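Local coordinates for protein phosphoribosylformylglycinamidine synthase 2 (Thermus thermophilus, PDB 3VIU) that belongs to the AIR synthase-related (PurM-like) family, carries two copies each of the N- and C-terminal family domains, and binds adenosine-5'-diphosphate and magnesium, at residues 405-408 with 409-413; 356-359 with 360-364; 370-374 with 375-379; 240-243 with 244-248; 673-676 with 677-681. All blocks are in the same frame, centred on the assembly; numbering follows the deposited sequence.

Contact 1: 405-408 with 409-413; sequences ASRE and AVYER
Arg-407 and Tyr-411 lie side by side at the start of the short helix 408-411, where Arg-407 holds the N-cap position. The contact is made by the aliphatic root of the arginine: CB of Arg-407 sits 3.7 Å from CE2 of Tyr-411. With CG beside its own backbone N (chi1 -62°), the ring of Tyr-411 leans back over Arg-407. Val-410 CG1 stands over the centre of one face of the same ring. The arginine bends at chi2 and chi3 (-92° and 91°), which curls the guanidinium away from the helix and back onto the chain just before it. There NE and NH2 of Arg-407 grip the same oxygen, Ala-405 O, side-on, at 2.9 and 2.7 Å. A long, flexible side chain suits this place, because its carbons can lie against a ring while its charged end bonds to a backbone oxygen two residues back.

The backbone oxygen of Arg-407 opens the helix, accepting from Val-410 N at 2.8 Å and only weakly from Tyr-411 N. On the outer side Glu-408 and Glu-412 slant across each other, CG of Glu-408 lying 3.3 Å from OE2 of Glu-412. That carboxylate is paired elsewhere, in a salt bridge with Arg-720 of helix 708-723, which also packs against Ala-409. The tyrosine side chain also touches Thr-156 of strand 156-163. A water bridges the loop and the first turn: it donates to Ser-406 O at 2.7 Å and accepts from Ala-409 N at 2.6 Å.

Contact 2: 356-359 with 360-364; sequences PTEA and LAEAP
The short helix 357-361 directly follows strand 350-356, an outermost strand of a seven-stranded mixed sheet, and lies against helices 12-22 and 28-37. Entered from Pro-356 at its N-cap, it runs out where Glu-358 and Glu-362 meet one turn apart. Proline fits the entry because the position before a first turn needs no N-H inside the helix. Two amides converge on Thr-357 O. Ala-361 N reaches it at 3.0 Å almost in line with the carbonyl, while Leu-360 N comes at 2.9 Å from well above the carbonyl plane. Thr-357 O thus accepts both an i to i+3 and an i to i+4 bond. The last bond of the series runs from Glu-362 N to Glu-358 O, 2.9 Å, and Glu-362 is also the residue at which the chain leaves helical angles.

The same two glutamates carry the side-chain contact. Glu-358 has CG opposite its backbone N (chi1 -177°) and Glu-362 has CG beside its own (chi1 -65°), which lets the two extended chains slant across one another. OE2 of Glu-362 rests on the methylene CG of Glu-358 at 3.3 Å, and the carboxylate planes stand 80° apart. Small Ala-359 and branched Leu-360 turn to the interior, both against Phe-34. Near the helix end Trp-38 donates to Ala-359 O and Arg-21 to Glu-362 O.

With OE2 of Glu-358 only 3.9 Å from OE2 of Glu-362, the two acids probably disfavour each other's charge, and one may hold a proton more readily than an isolated glutamate would.

Contact 3: 370-374 with 375-379; sequences GREDP and EVRRL
With chi1 at 178°, Asp-373 carries its carboxylate on the far side of CB from its backbone N, and in this pose OD2 comes round to the first N-H of the helix that follows, since Pro-374 has none. It accepts from Glu-375 N at 3.0 Å, the donor nitrogen lying above the carboxylate plane. Asp-373 is thus the N-cap of helix 374-380, a place aspartate fits well because its short side chain can stand in for the carbonyl missing before the first turn. Pro-374, next in line, suits the first helical position, where its lack of an N-H costs nothing. Its carbonyl accepts a nearly straight bond from Arg-378 N (2.9 Å, 167°), whereas Asp-373 O draws only weak bonds from Val-376 N and Arg-377 N.

Apolar contacts lie beside the cap. CB of Asp-373 packs on CG2 of Val-376 at 3.7 Å, the two side chains crossing at about a right angle. The other methyl of this beta-branched residue, CG1, lies 3.5 Å from OE2 of Glu-372. Glu-372 likewise has CG opposite its backbone N (chi1 179°), and its chain, extended beyond CG, brings OE2 to the valine. OE1 of Glu-372 comes 3.9 Å from CB of Arg-377, yet the acid's charge is met by Arg-380, and Arg-377 pairs instead with Glu-381.

The contact lies at the protein surface. Glu-372 and Asp-373 touch His-499 and Glu-496 of helix 495-515, and OD1 of Asp-373 forms a salt bridge with Arg-534 of the short strand 533-534.

Contact 4: 240-243 with 244-248; sequences LLME and ATLEA
Leu-241 O is held by two donors of a single residue: Thr-245 N and Thr-245 OG1 each reach it at 3.0 Å, from opposite faces of the carbonyl plane. The amide makes the normal helical bond. The hydroxyl adds the second because chi1 of -60° places OG1 beside the backbone N, turned back toward the preceding turn. Threonine can therefore be buried here without leaving its hydroxyl wanting a partner, and OG1 also lies against CD2 of Leu-241 at 3.7 Å.

These residues occupy the middle of helix 235-250, in a C-terminal AIR synthase-related domain. Regular i to i+4 bonds link this part of the helix, the tightest across the junction being Glu-247 N to Glu-243 O at 2.8 Å. On one flank two apolar side chains pack together. Met-242, modelled as selenomethionine, and Leu-246 run side by side in the same direction, CG of the former 3.7 Å from CD1 of the latter. Met-242 also touches Arg-116 and Pro-117 at the start of strand 116-126, and Leu-246 shares the contact with Arg-116.

Ala-244 and Ala-248 are small enough to let helix 317-326 come close, against Phe-324 and Val-323 respectively. The two acids look elsewhere: Glu-243 makes salt bridges with Lys-239 and Arg-116, while Glu-247 pairs with Arg-326 and accepts from Trp-327 NE1.

Contact 5: 673-676 with 677-681; sequences ATLL and LEERG
Leu-675 meets Glu-679, and Leu-676 meets Arg-680, in the last turn of helix 670-679, which ends in a Schellman motif. Among the backbone bonds, Leu-677 N donates to Ala-673 O at 3.1 Å and Glu-679 N to Leu-675 O at 3.0 Å. The regular pattern then fails: Arg-680 N has only a weak bond to Leu-676 O. Gly-681 N turns back to Glu-678 O at 2.9 Å, with phi at 57°, a backbone shape that glycine adopts easily for want of a side chain.

Of the polar side chains, Thr-674 bonds back to the carbonyls of Leu-670 and Gln-671, a common way for a threonine hydroxyl in a helix to find an acceptor. Glu-678 lies along Thr-674 O but accepts from Tyr-684 OH of strand 684-690.

In the apolar packing, Leu-677 turns inward onto Ile-567 of strand 563-567, and its CD2 is 4.0 Å from CD2 of Leu-676, which itself leans on Leu-609 of helix 596-611. An apolar side chain lies beside an acid on the exposed side, where Leu-675 and Glu-679 slant across each other, CD1 of Leu-675 against the carboxylate end of Glu-679, at CD.

Charge and apolar surface are combined in Arg-680. Bent at chi2 (-61°), it sends its guanidinium to a salt bridge with Asp-608, while CD2 of Leu-676 sits over one face of that group, 4.3 Å above its plane and toward the rim.

Overall arrangement
From the N terminus the order is contact 4, contact 2, contact 3, contact 1, contact 5. Each joins adjoining segments and closes no more than a helical turn, so all five run in series and none nests or crosses. Contact 4 lies mid-helix in the first C-terminal family domain. Contact 2 follows strand 350-356, an outermost strand of the seven-stranded sheet, and joins it to helices 12-22 and 28-37. Contacts 3 and 1 each start a helix: contact 3 borders helix 495-515, and contact 1 lies between helix 708-723 and strand 156-163. Contact 5 ends a helix of the second C-terminal domain; its centre is about 55 Å from that of contact 2, across the chain's centre.

Contact 1: 405-408 with 409-413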
loop_
_atom_site.group_PDB
_atom_site.type_symbol
_atom_site.label_atom_id
_atom_site.label_comp_id
_atom_site.label_asym_id
_atom_site.label_seq_id
_atom_site.Cartn_x
_atom_site.Cartn_y
_atom_site.Cartn_z
ATOM N N ALA A 405 -2.682 -13.361 15.253
ATOM C CA ALA A 405 -2.118 -14.671 14.948
ATOM C C ALA A 405 -1.282 -14.704 13.662
ATOM O O ALA A 405 -1.313 -13.781 12.855
ATOM C CB ALA A 405 -3.237 -15.697 14.864
ATOM N N SER A 406 -0.543 -15.787 13.478
ATOM C CA SER A 406 0.315 -15.959 12.310
ATOM C C SER A 406 -0.424 -15.882 10.967
ATOM O O SER A 406 -1.488 -16.481 10.813
ATOM C CB SER A 406 1.041 -17.302 12.418
ATOM O OG SER A 406 1.829 -17.547 11.273
ATOM N N ARG A 407 0.134 -15.135 10.008
ATOM C CA ARG A 407 -0.466 -15.024 8.673
ATOM C C ARG A 407 0.227 -16.085 7.809
ATOM O O ARG A 407 0.138 -16.061 6.583
ATOM C CB ARG A 407 -0.212 -13.654 8.019
ATOM C CG ARG A 407 -0.014 -12.450 8.929
ATOM C CD ARG A 407 -1.295 -11.697 9.247
ATOM N NE ARG A 407 -1.904 -12.230 10.451
ATOM C CZ ARG A 407 -2.929 -11.680 11.087
ATOM N NH1 ARG A 407 -3.483 -10.559 10.640
ATOM N NH2 ARG A 407 -3.397 -12.259 12.177
ATOM N N GLU A 408 0.932 -16.998 8.467
ATOM C CA GLU A 408 1.676 -18.072 7.815
ATOM C C GLU A 408 0.899 -18.823 6.717
ATOM O O GLU A 408 1.424 -19.069 5.630
ATOM C CB GLU A 408 2.145 -19.046 8.896
ATOM C CG GLU A 408 3.433 -19.795 8.619
ATOM C CD GLU A 408 4.102 -20.281 9.911
ATOM O OE1 GLU A 408 3.398 -20.823 10.800
ATOM O OE2 GLU A 408 5.339 -20.125 10.035
ATOM N N ALA A 409 -0.350 -19.182 6.995
ATOM C CA ALA A 409 -1.159 -19.909 6.021
ATOM C C ALA A 409 -1.431 -19.079 4.767
ATOM O O ALA A 409 -1.779 -19.623 3.719
ATOM C CB ALA A 409 -2.482 -20.355 6.657
ATOM N N VAL A 410 -1.269 -17.765 4.877
ATOM C CA VAL A 410 -1.498 -16.877 3.741
ATOM C C VAL A 410 -0.304 -16.838 2.776
ATOM O O VAL A 410 -0.426 -17.222 1.608
ATOM C CB VAL A 410 -1.820 -15.443 4.227
ATOM C CG1 VAL A 410 -1.758 -14.453 3.065
ATOM C CG2 VAL A 410 -3.196 -15.427 4.871
ATOM N N TYR A 411 0.846 -16.388 3.273
ATOM C CA TYR A 411 2.060 -16.287 2.462
ATOM C C TYR A 411 2.582 -17.626 1.951
ATOM O O TYR A 411 3.465 -17.664 1.096
ATOM C CB TYR A 411 3.139 -15.537 3.250
ATOM C CG TYR A 411 2.684 -14.135 3.563
ATOM C CD1 TYR A 411 2.472 -13.212 2.536
ATOM C CD2 TYR A 411 2.326 -13.767 4.863
ATOM C CE1 TYR A 411 1.898 -11.962 2.787
ATOM C CE2 TYR A 411 1.750 -12.518 5.128
ATOM C CZ TYR A 411 1.534 -11.624 4.082
ATOM O OH TYR A 411 0.916 -10.415 4.316
ATOM N N GLU A 412 2.034 -18.721 2.469
ATOM C CA GLU A 412 2.430 -20.054 2.033
ATOM C C GLU A 412 1.820 -20.328 0.656
ATOM O O GLU A 412 2.186 -21.290 -0.023
ATOM C CB GLU A 412 1.958 -21.109 3.038
ATOM C CG GLU A 412 3.036 -21.560 4.020
ATOM C CD GLU A 412 2.479 -22.405 5.163
ATOM O OE1 GLU A 412 1.654 -23.304 4.888
ATOM O OE2 GLU A 412 2.872 -22.174 6.330
ATOM N N ARG A 413 0.886 -19.474 0.249
ATOM C CA ARG A 413 0.235 -19.614 -1.047
ATOM C C ARG A 413 1.127 -19.018 -2.125
ATOM O O ARG A 413 1.003 -19.358 -3.299
ATOM C CB ARG A 413 -1.105 -18.866 -1.069
ATOM C CG ARG A 413 -2.162 -19.370 -0.110
ATOM C CD ARG A 413 -2.557 -20.797 -0.438
ATOM N NE ARG A 413 -3.686 -21.233 0.369
ATOM C CZ ARG A 413 -4.881 -20.658 0.342
ATOM N NH1 ARG A 413 -5.098 -19.624 -0.452
ATOM N NH2 ARG A 413 -5.861 -21.119 1.107
HETATM O O HOH W 1 -1.476 -18.682 9.328
#

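Contact 2: 356-359 with 360-364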
loop_
_atom_site.group_PDB
_atom_site.type_symbol
_atom_site.label_atom_id
_atom_site.label_comp_id
_atom_site.label_asym_id
_atom_site.label_seq_id
_atom_site.Cartn_x
_atom_site.Cartn_y
_atom_site.Cartn_z
ATOM N N PRO A 356 -11.273 18.737 -26.018
ATOM C CA PRO A 356 -9.978 19.266 -25.586
ATOM C C PRO A 356 -9.398 18.397 -24.465
ATOM O O PRO A 356 -10.131 17.942 -23.587
ATOM C CB PRO A 356 -10.324 20.680 -25.118
ATOM C CG PRO A 356 -11.471 21.047 -26.007
ATOM C CD PRO A 356 -12.305 19.788 -26.006
ATOM N N THR A 357 -8.088 18.166 -24.514
ATOM C CA THR A 357 -7.406 17.356 -23.512
ATOM C C THR A 357 -7.624 17.915 -22.107
ATOM O O THR A 357 -7.996 17.179 -21.192
ATOM C CB THR A 357 -5.891 17.288 -23.793
ATOM O OG1 THR A 357 -5.345 18.613 -23.789
ATOM C CG2 THR A 357 -5.628 16.648 -25.144
ATOM N N GLU A 358 -7.403 19.215 -21.938
ATOM C CA GLU A 358 -7.586 19.852 -20.634
ATOM C C GLU A 358 -8.973 19.590 -20.053
ATOM O O GLU A 358 -9.120 19.323 -18.862
ATOM C CB GLU A 358 -7.387 21.363 -20.733
ATOM C CG GLU A 358 -7.489 22.051 -19.382
ATOM C CD GLU A 358 -7.649 23.549 -19.488
ATOM O OE1 GLU A 358 -8.725 24.000 -19.936
ATOM O OE2 GLU A 358 -6.700 24.272 -19.125
ATOM N N ALA A 359 -9.988 19.680 -20.905
ATOM C CA ALA A 359 -11.363 19.470 -20.477
ATOM C C ALA A 359 -11.558 18.082 -19.886
ATOM O O ALA A 359 -12.361 17.888 -18.968
ATOM C CB ALA A 359 -12.313 19.670 -21.660
ATOM N N LEU A 360 -10.806 17.122 -20.412
ATOM C CA LEU A 360 -10.909 15.741 -19.969
ATOM C C LEU A 360 -10.046 15.379 -18.756
ATOM O O LEU A 360 -10.442 14.547 -17.944
ATOM C CB LEU A 360 -10.571 14.821 -21.146
ATOM C CG LEU A 360 -11.509 13.643 -21.407
ATOM C CD1 LEU A 360 -12.972 14.057 -21.254
ATOM C CD2 LEU A 360 -11.249 13.126 -22.799
ATOM N N ALA A 361 -8.885 16.013 -18.623
ATOM C CA ALA A 361 -7.966 15.717 -17.529
ATOM C C ALA A 361 -8.072 16.619 -16.305
ATOM O O ALA A 361 -7.644 16.238 -15.212
ATOM C CB ALA A 361 -6.529 15.734 -18.048
ATOM N N GLU A 362 -8.625 17.814 -16.478
ATOM C CA GLU A 362 -8.745 18.746 -15.362
ATOM C C GLU A 362 -10.187 19.022 -14.979
ATOM O O GLU A 362 -10.737 20.074 -15.305
ATOM C CB GLU A 362 -8.035 20.056 -15.698
ATOM C CG GLU A 362 -6.525 19.905 -15.852
ATOM C CD GLU A 362 -5.820 21.227 -16.118
ATOM O OE1 GLU A 362 -5.969 22.160 -15.292
ATOM O OE2 GLU A 362 -5.116 21.335 -17.149
ATOM N N ALA A 363 -10.787 18.066 -14.272
ATOM C CA ALA A 363 -12.170 18.173 -13.827
ATOM C C ALA A 363 -12.307 19.075 -12.599
ATOM O O ALA A 363 -11.338 19.328 -11.881
ATOM C CB ALA A 363 -12.723 16.786 -13.516
ATOM N N PRO A 364 -13.528 19.565 -12.341
ATOM C CA PRO A 364 -13.803 20.440 -11.195
ATOM C C PRO A 364 -13.529 19.729 -9.877
ATOM O O PRO A 364 -13.717 18.520 -9.775
ATOM C CB PRO A 364 -15.288 20.764 -11.346
ATOM C CG PRO A 364 -15.556 20.543 -12.822
ATOM C CD PRO A 364 -14.751 19.322 -13.126
#

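Contact 3: 370-374 with 375-379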
loop_
_atom_site.group_PDB
_atom_site.type_symbol
_atom_site.label_atom_id
_atom_site.label_comp_id
_atom_site.label_asym_id
_atom_site.label_seq_id
_atom_site.Cartn_x
_atom_site.Cartn_y
_atom_site.Cartn_z
ATOM N N GLY A 370 -16.286 19.887 6.893
ATOM C CA GLY A 370 -16.364 18.661 7.650
ATOM C C GLY A 370 -16.815 18.926 9.069
ATOM O O GLY A 370 -16.669 20.032 9.591
ATOM N N ARG A 371 -17.393 17.902 9.677
ATOM C CA ARG A 371 -17.850 17.961 11.055
ATOM C C ARG A 371 -17.790 16.537 11.564
ATOM O O ARG A 371 -18.356 15.621 10.956
ATOM C CB ARG A 371 -19.288 18.483 11.169
ATOM C CG ARG A 371 -19.676 18.781 12.608
ATOM C CD ARG A 371 -21.080 19.343 12.749
ATOM N NE ARG A 371 -22.072 18.294 12.936
ATOM C CZ ARG A 371 -22.972 17.950 12.024
ATOM N NH1 ARG A 371 -23.003 18.581 10.853
ATOM N NH2 ARG A 371 -23.841 16.975 12.284
ATOM N N GLU A 372 -17.101 16.345 12.679
ATOM C CA GLU A 372 -16.967 15.013 13.237
ATOM C C GLU A 372 -18.277 14.357 13.676
ATOM O O GLU A 372 -19.152 14.996 14.263
ATOM C CB GLU A 372 -15.987 15.031 14.413
ATOM C CG GLU A 372 -15.825 13.675 15.055
ATOM C CD GLU A 372 -14.617 13.594 15.956
ATOM O OE1 GLU A 372 -14.490 14.446 16.866
ATOM O OE2 GLU A 372 -13.799 12.671 15.748
ATOM N N ASP A 373 -18.389 13.070 13.366
ATOM C CA ASP A 373 -19.539 12.254 13.735
ATOM C C ASP A 373 -19.572 12.255 15.277
ATOM O O ASP A 373 -18.644 11.772 15.933
ATOM C CB ASP A 373 -19.326 10.842 13.170
ATOM C CG ASP A 373 -20.436 9.875 13.530
ATOM O OD1 ASP A 373 -20.456 8.784 12.932
ATOM O OD2 ASP A 373 -21.275 10.183 14.401
ATOM N N PRO A 374 -20.636 12.818 15.872
ATOM C CA PRO A 374 -20.721 12.859 17.333
ATOM C C PRO A 374 -20.524 11.514 18.026
ATOM O O PRO A 374 -20.030 11.460 19.153
ATOM C CB PRO A 374 -22.105 13.470 17.592
ATOM C CG PRO A 374 -22.884 13.106 16.356
ATOM C CD PRO A 374 -21.870 13.335 15.257
ATOM N N GLU A 375 -20.898 10.432 17.354
ATOM C CA GLU A 375 -20.746 9.109 17.949
ATOM C C GLU A 375 -19.283 8.713 18.032
ATOM O O GLU A 375 -18.877 8.004 18.954
ATOM C CB GLU A 375 -21.543 8.064 17.158
ATOM C CG GLU A 375 -23.031 8.374 17.135
ATOM C CD GLU A 375 -23.608 8.587 18.535
ATOM O OE1 GLU A 375 -24.567 9.384 18.667
ATOM O OE2 GLU A 375 -23.103 7.953 19.493
ATOM N N VAL A 376 -18.489 9.164 17.071
ATOM C CA VAL A 376 -17.063 8.865 17.102
ATOM C C VAL A 376 -16.460 9.555 18.330
ATOM O O VAL A 376 -15.686 8.950 19.070
ATOM C CB VAL A 376 -16.351 9.367 15.825
ATOM C CG1 VAL A 376 -14.844 9.289 15.997
ATOM C CG2 VAL A 376 -16.785 8.524 14.635
ATOM N N ARG A 377 -16.830 10.814 18.552
ATOM C CA ARG A 377 -16.328 11.566 19.693
ATOM C C ARG A 377 -16.780 10.888 20.989
ATOM O O ARG A 377 -15.976 10.633 21.888
ATOM C CB ARG A 377 -16.843 13.010 19.640
ATOM C CG ARG A 377 -16.236 13.948 20.688
ATOM C CD ARG A 377 -16.745 15.376 20.516
ATOM N NE ARG A 377 -16.096 16.320 21.424
ATOM C CZ ARG A 377 -16.284 17.640 21.402
ATOM N NH1 ARG A 377 -17.106 18.182 20.511
ATOM N NH2 ARG A 377 -15.654 18.423 22.274
ATOM N N ARG A 378 -18.071 10.587 21.073
ATOM C CA ARG A 378 -18.639 9.941 22.251
ATOM C C ARG A 378 -17.818 8.704 22.635
ATOM O O ARG A 378 -17.433 8.537 23.793
ATOM C CB ARG A 378 -20.085 9.543 21.965
ATOM C CG ARG A 378 -20.881 9.085 23.164
ATOM C CD ARG A 378 -22.256 8.607 22.715
ATOM N NE ARG A 378 -23.185 8.435 23.830
ATOM C CZ ARG A 378 -22.938 7.697 24.909
ATOM N NH1 ARG A 378 -21.781 7.055 25.029
ATOM N NH2 ARG A 378 -23.852 7.597 25.867
ATOM N N LEU A 379 -17.547 7.842 21.657
ATOM C CA LEU A 379 -16.765 6.640 21.913
ATOM C C LEU A 379 -15.348 6.979 22.371
ATOM O O LEU A 379 -14.870 6.433 23.361
ATOM C CB LEU A 379 -16.720 5.752 20.660
ATOM C CG LEU A 379 -18.031 5.022 20.348
ATOM C CD1 LEU A 379 -17.941 4.286 19.016
ATOM C CD2 LEU A 379 -18.328 4.057 21.498
#

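Contact 4: 240-243 with 244-248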
loop_
_atom_site.group_PDB
_atom_site.type_symbol
_atom_site.label_atom_id
_atom_site.label_comp_id
_atom_site.label_asym_id
_atom_site.label_seq_id
_atom_site.Cartn_x
_atom_site.Cartn_y
_atom_site.Cartn_z
ATOM N N LEU A 240 4.715 -11.963 -20.477
ATOM C CA LEU A 240 5.217 -11.601 -21.801
ATOM C C LEU A 240 5.204 -10.087 -21.980
ATOM O O LEU A 240 6.167 -9.494 -22.476
ATOM C CB LEU A 240 4.354 -12.268 -22.881
ATOM C CG LEU A 240 4.849 -13.598 -23.477
ATOM C CD1 LEU A 240 5.645 -14.392 -22.453
ATOM C CD2 LEU A 240 3.654 -14.399 -24.004
ATOM N N LEU A 241 4.106 -9.470 -21.557
ATOM C CA LEU A 241 3.938 -8.026 -21.668
ATOM C C LEU A 241 5.014 -7.299 -20.883
ATOM O O LEU A 241 5.631 -6.357 -21.374
ATOM C CB LEU A 241 2.569 -7.614 -21.133
ATOM C CG LEU A 241 1.757 -6.581 -21.910
ATOM C CD1 LEU A 241 0.774 -5.927 -20.944
ATOM C CD2 LEU A 241 2.659 -5.532 -22.526
HETATM N N MSE A 242 5.222 -7.751 -19.654
HETATM C CA MSE A 242 6.214 -7.178 -18.761
HETATM C C MSE A 242 7.640 -7.226 -19.334
HETATM O O MSE A 242 8.339 -6.208 -19.354
HETATM C CB MSE A 242 6.155 -7.910 -17.417
HETATM C CG MSE A 242 7.175 -7.452 -16.377
HETATM SE SE MSE A 242 6.949 -8.394 -14.675
HETATM C CE MSE A 242 8.076 -9.937 -15.003
ATOM N N GLU A 243 8.073 -8.398 -19.796
ATOM C CA GLU A 243 9.419 -8.540 -20.358
ATOM C C GLU A 243 9.661 -7.610 -21.541
ATOM O O GLU A 243 10.692 -6.942 -21.621
ATOM C CB GLU A 243 9.672 -9.979 -20.810
ATOM C CG GLU A 243 9.694 -10.999 -19.692
ATOM C CD GLU A 243 10.652 -10.630 -18.577
ATOM O OE1 GLU A 243 11.649 -9.930 -18.857
ATOM O OE2 GLU A 243 10.412 -11.054 -17.424
ATOM N N ALA A 244 8.704 -7.571 -22.460
ATOM C CA ALA A 244 8.820 -6.736 -23.645
ATOM C C ALA A 244 8.929 -5.263 -23.288
ATOM O O ALA A 244 9.819 -4.558 -23.779
ATOM C CB ALA A 244 7.622 -6.960 -24.555
ATOM N N THR A 245 8.021 -4.798 -22.438
ATOM C CA THR A 245 8.024 -3.400 -22.037
ATOM C C THR A 245 9.338 -3.059 -21.356
ATOM O O THR A 245 9.970 -2.052 -21.684
ATOM C CB THR A 245 6.849 -3.092 -21.082
ATOM O OG1 THR A 245 5.613 -3.370 -21.755
ATOM C CG2 THR A 245 6.873 -1.614 -20.643
ATOM N N LEU A 246 9.755 -3.908 -20.418
ATOM C CA LEU A 246 11.002 -3.691 -19.699
ATOM C C LEU A 246 12.196 -3.706 -20.646
ATOM O O LEU A 246 13.086 -2.866 -20.536
ATOM C CB LEU A 246 11.199 -4.751 -18.616
ATOM C CG LEU A 246 10.290 -4.731 -17.384
ATOM C CD1 LEU A 246 10.600 -5.946 -16.515
ATOM C CD2 LEU A 246 10.496 -3.454 -16.597
ATOM N N GLU A 247 12.229 -4.655 -21.578
ATOM C CA GLU A 247 13.351 -4.704 -22.502
ATOM C C GLU A 247 13.308 -3.465 -23.378
ATOM O O GLU A 247 14.315 -2.778 -23.552
ATOM C CB GLU A 247 13.304 -5.963 -23.370
ATOM C CG GLU A 247 14.434 -6.013 -24.404
ATOM C CD GLU A 247 14.515 -7.332 -25.156
ATOM O OE1 GLU A 247 15.124 -7.346 -26.249
ATOM O OE2 GLU A 247 13.986 -8.352 -24.657
ATOM N N ALA A 248 12.130 -3.174 -23.917
ATOM C CA ALA A 248 11.962 -2.007 -24.763
ATOM C C ALA A 248 12.561 -0.764 -24.091
ATOM O O ALA A 248 13.319 -0.020 -24.712
ATOM C CB ALA A 248 10.473 -1.788 -25.064
#

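Contact 5: 673-676 with 677-681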
loop_
_atom_site.group_PDB
_atom_site.type_symbol
_atom_site.label_atom_id
_atom_site.label_comp_id
_atom_site.label_asym_id
_atom_site.label_seq_id
_atom_site.Cartn_x
_atom_site.Cartn_y
_atom_site.Cartn_z
ATOM N N ALA A 673 25.881 0.390 23.907
ATOM C CA ALA A 673 24.508 0.550 23.461
ATOM C C ALA A 673 23.787 1.481 24.412
ATOM O O ALA A 673 23.119 2.423 23.985
ATOM C CB ALA A 673 23.808 -0.805 23.411
ATOM N N THR A 674 23.936 1.229 25.708
ATOM C CA THR A 674 23.277 2.062 26.700
ATOM C C THR A 674 23.838 3.481 26.690
ATOM O O THR A 674 23.143 4.446 27.005
ATOM C CB THR A 674 23.413 1.457 28.112
ATOM O OG1 THR A 674 24.799 1.312 28.443
ATOM C CG2 THR A 674 22.729 0.096 28.169
ATOM N N LEU A 675 25.100 3.609 26.317
ATOM C CA LEU A 675 25.723 4.917 26.259
ATOM C C LEU A 675 25.068 5.688 25.112
ATOM O O LEU A 675 24.762 6.875 25.239
ATOM C CB LEU A 675 27.229 4.753 26.026
ATOM C CG LEU A 675 28.179 5.897 26.393
ATOM C CD1 LEU A 675 28.033 7.044 25.408
ATOM C CD2 LEU A 675 27.893 6.355 27.825
ATOM N N LEU A 676 24.826 4.997 23.999
ATOM C CA LEU A 676 24.207 5.609 22.825
ATOM C C LEU A 676 22.788 6.108 23.126
ATOM O O LEU A 676 22.451 7.260 22.839
ATOM C CB LEU A 676 24.193 4.605 21.665
ATOM C CG LEU A 676 23.551 4.983 20.321
ATOM C CD1 LEU A 676 24.094 4.072 19.222
ATOM C CD2 LEU A 676 22.026 4.856 20.403
ATOM N N LEU A 677 21.961 5.251 23.714
ATOM C CA LEU A 677 20.596 5.643 24.033
ATOM C C LEU A 677 20.575 6.845 24.971
ATOM O O LEU A 677 19.758 7.755 24.809
ATOM C CB LEU A 677 19.841 4.475 24.663
ATOM C CG LEU A 677 19.689 3.252 23.763
ATOM C CD1 LEU A 677 19.020 2.140 24.541
ATOM C CD2 LEU A 677 18.890 3.618 22.525
ATOM N N GLU A 678 21.474 6.850 25.950
ATOM C CA GLU A 678 21.553 7.952 26.900
ATOM C C GLU A 678 21.912 9.274 26.228
ATOM O O GLU A 678 21.332 10.310 26.543
ATOM C CB GLU A 678 22.571 7.629 27.988
ATOM C CG GLU A 678 21.950 7.051 29.236
ATOM C CD GLU A 678 22.888 6.129 29.970
ATOM O OE1 GLU A 678 24.107 6.410 29.985
ATOM O OE2 GLU A 678 22.403 5.126 30.539
ATOM N N GLU A 679 22.865 9.238 25.303
ATOM C CA GLU A 679 23.276 10.448 24.598
ATOM C C GLU A 679 22.147 10.980 23.724
ATOM O O GLU A 679 22.223 12.101 23.219
ATOM C CB GLU A 679 24.515 10.179 23.735
ATOM C CG GLU A 679 25.706 9.655 24.525
ATOM C CD GLU A 679 26.975 9.545 23.698
ATOM O OE1 GLU A 679 26.938 8.914 22.617
ATOM O OE2 GLU A 679 28.015 10.084 24.140
ATOM N N ARG A 680 21.106 10.170 23.548
ATOM C CA ARG A 680 19.950 10.560 22.748
ATOM C C ARG A 680 18.786 10.950 23.653
ATOM O O ARG A 680 17.687 11.222 23.173
ATOM C CB ARG A 680 19.511 9.408 21.843
ATOM C CG ARG A 680 20.569 8.921 20.877
ATOM C CD ARG A 680 21.008 10.022 19.932
ATOM N NE ARG A 680 22.078 9.568 19.050
ATOM C CZ ARG A 680 21.929 8.656 18.092
ATOM N NH1 ARG A 680 20.747 8.096 17.879
ATOM N NH2 ARG A 680 22.968 8.299 17.353
ATOM N N GLY A 681 19.036 10.967 24.962
ATOM C CA GLY A 681 18.006 11.309 25.931
ATOM C C GLY A 681 16.785 10.408 25.837
ATOM O O GLY A 681 15.659 10.837 26.098
#